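Local atomic coordinates of putative D-alanine N-acetyltransferase of GNAT family (PDB entry 2R7H), a protein that probably transfers an acyl group, most likely acetyl from acetyl-coenzyme A, to an acceptor substrate as an enzyme of the GNAT family. Residues Ala114-Ala117 with Glu118-Asp122. Residues are numbered along the deposited sequence; the frame is centred on the assembly and turned at random.
Sequences ALLA and EVVHD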
ATOM      1  N   ALA B 114      24.627   3.466  -4.891  1.00 33.53           N
ATOM      2  CA  ALA B 114      24.671   4.859  -5.339  1.00 32.43           C
ATOM      3  C   ALA B 114      23.255   5.388  -5.588  1.00 30.94           C
ATOM      4  O   ALA B 114      22.939   6.513  -5.226  1.00 26.54           O
ATOM      5  CB  ALA B 114      25.485   4.983  -6.624  1.00 31.79           C
ATOM      6  N   LEU B 115      22.420   4.585  -6.245  1.00 30.17           N
ATOM      7  CA  LEU B 115      21.025   4.962  -6.482  1.00 29.08           C
ATOM      8  C   LEU B 115      20.262   5.105  -5.168  1.00 26.45           C
ATOM      9  O   LEU B 115      19.527   6.071  -5.004  1.00 27.20           O
ATOM     10  CB  LEU B 115      20.335   3.980  -7.431  1.00 27.57           C
ATOM     11  CG  LEU B 115      20.654   4.161  -8.903  1.00 28.93           C
ATOM     12  CD1 LEU B 115      20.311   2.866  -9.715  1.00 28.55           C
ATOM     13  CD2 LEU B 115      19.941   5.387  -9.457  1.00 30.00           C
ATOM     14  N   LEU B 116      20.432   4.175  -4.239  1.00 30.01           N
ATOM     15  CA  LEU B 116      19.775   4.283  -2.936  1.00 28.83           C
ATOM     16  C   LEU B 116      20.251   5.567  -2.197  1.00 28.87           C
ATOM     17  O   LEU B 116      19.454   6.232  -1.540  1.00 28.70           O
ATOM     18  CB  LEU B 116      20.075   3.078  -2.061  1.00 28.52           C
ATOM     19  CG  LEU B 116      19.553   3.078  -0.622  1.00 28.37           C
ATOM     20  CD1 LEU B 116      18.012   3.112  -0.477  1.00 27.00           C
ATOM     21  CD2 LEU B 116      20.124   1.895   0.110  1.00 28.39           C
ATOM     22  N   ALA B 117      21.564   5.855  -2.236  1.00 26.61           N
ATOM     23  CA  ALA B 117      22.087   7.073  -1.599  1.00 28.63           C
ATOM     24  C   ALA B 117      21.387   8.337  -2.165  1.00 27.70           C
ATOM     25  O   ALA B 117      21.065   9.285  -1.436  1.00 29.80           O
ATOM     26  CB  ALA B 117      23.612   7.145  -1.740  1.00 29.24           C
ATOM     27  N   GLU B 118      21.119   8.349  -3.456  1.00 26.09           N
ATOM     28  CA  GLU B 118      20.431   9.495  -4.040  1.00 25.62           C
ATOM     29  C   GLU B 118      18.961   9.604  -3.580  1.00 28.37           C
ATOM     30  O   GLU B 118      18.446  10.714  -3.346  1.00 27.24           O
ATOM     31  CB  GLU B 118      20.531   9.446  -5.572  1.00 28.40           C
ATOM     32  CG  GLU B 118      21.953   9.524  -6.124  1.00 33.09           C
ATOM     33  CD  GLU B 118      22.795  10.679  -5.573  1.00 38.85           C
ATOM     34  OE1 GLU B 118      22.307  11.808  -5.513  1.00 38.03           O
ATOM     35  OE2 GLU B 118      23.961  10.427  -5.201  1.00 43.07           O
ATOM     36  N   VAL B 119      18.264   8.461  -3.502  1.00 26.85           N
ATOM     37  CA  VAL B 119      16.891   8.453  -3.033  1.00 25.08           C
ATOM     38  C   VAL B 119      16.847   8.988  -1.610  1.00 23.56           C
ATOM     39  O   VAL B 119      15.976   9.774  -1.278  1.00 27.78           O
ATOM     40  CB  VAL B 119      16.277   7.028  -3.080  1.00 24.70           C
ATOM     41  CG1 VAL B 119      15.009   6.975  -2.265  1.00 26.11           C
ATOM     42  CG2 VAL B 119      16.105   6.576  -4.594  1.00 22.14           C
ATOM     43  N   VAL B 120      17.769   8.520  -0.766  1.00 24.66           N
ATOM     44  CA  VAL B 120      17.852   8.952   0.642  1.00 25.74           C
ATOM     45  C   VAL B 120      18.121  10.457   0.755  1.00 26.90           C
ATOM     46  O   VAL B 120      17.531  11.108   1.577  1.00 26.77           O
ATOM     47  CB  VAL B 120      18.892   8.150   1.412  1.00 26.53           C
ATOM     48  CG1 VAL B 120      19.192   8.762   2.765  1.00 25.61           C
ATOM     49  CG2 VAL B 120      18.418   6.725   1.540  1.00 27.15           C
ATOM     50  N   HIS B 121      18.977  10.988  -0.118  1.00 31.23           N
ATOM     51  CA  HIS B 121      19.262  12.412  -0.180  1.00 29.75           C
ATOM     52  C   HIS B 121      17.982  13.173  -0.466  1.00 30.34           C
ATOM     53  O   HIS B 121      17.647  14.143   0.215  1.00 28.16           O
ATOM     54  CB  HIS B 121      20.270  12.672  -1.299  1.00 31.75           C
ATOM     55  CG  HIS B 121      20.372  14.099  -1.725  1.00 32.91           C
ATOM     56  ND1 HIS B 121      19.546  14.646  -2.685  1.00 43.19           N
ATOM     57  CD2 HIS B 121      21.228  15.085  -1.359  1.00 35.84           C
ATOM     58  CE1 HIS B 121      19.872  15.913  -2.875  1.00 43.03           C
ATOM     59  NE2 HIS B 121      20.896  16.200  -2.089  1.00 38.17           N
ATOM     60  N   ASP B 122      17.254  12.718  -1.474  1.00 33.42           N
ATOM     61  CA  ASP B 122      16.004  13.371  -1.876  1.00 31.82           C
ATOM     62  C   ASP B 122      14.908  13.338  -0.840  1.00 31.84           C
ATOM     63  O   ASP B 122      14.189  14.304  -0.699  1.00 31.52           O
ATOM     64  CB  ASP B 122      15.468  12.794  -3.175  1.00 31.78           C
ATOM     65  CG  ASP B 122      16.361  13.033  -4.338  1.00 36.78           C
ATOM     66  OD1 ASP B 122      17.396  13.742  -4.216  1.00 35.36           O
ATOM     67  OD2 ASP B 122      16.009  12.512  -5.408  1.00 45.30           O
TER
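Val120 N reaches back one turn to Leu116 O at 2.9 Å, with an N-H...O angle of 166°, and the same i to i+4 step joins Glu118 to Ala114, Val119 to Leu115 and His121 to Ala117. The side chains add weaker contacts to these backbone bonds. Leu116, its CG anti to the backbone N (chi1 175°), brings CD1 to 4.2 Å from Val120 CG2, a loose apolar contact; that same CG2 lies 3.3 Å from Leu116 O. Glu118 CG stands anti to its own carbonyl carbon and beside the backbone N (chi1 -62°), which lays it 3.3 Å from Ala114 O; the bend at chi2 then sets the direction of the carboxylate. Further along, His121 ND1 donates to Asp122 OD1 over 2.8 Å, the carboxylate oxygen lying in the ring plane, a bond that probably favours one ring orientation. Arg24 forms salt bridges with Glu118 OE1 and Asp122 OD2, linking two acids one turn apart and probably offsetting their charge. Leu115 and Leu116 both pack on Ile100, while Val119 rests on Ala83 and Tyr85. The result is an amphipathic helix laid against the sheet, the crossover helix of the beta-alpha-beta unit from strand 94-102 to strand 130-136 in the GNAT fold.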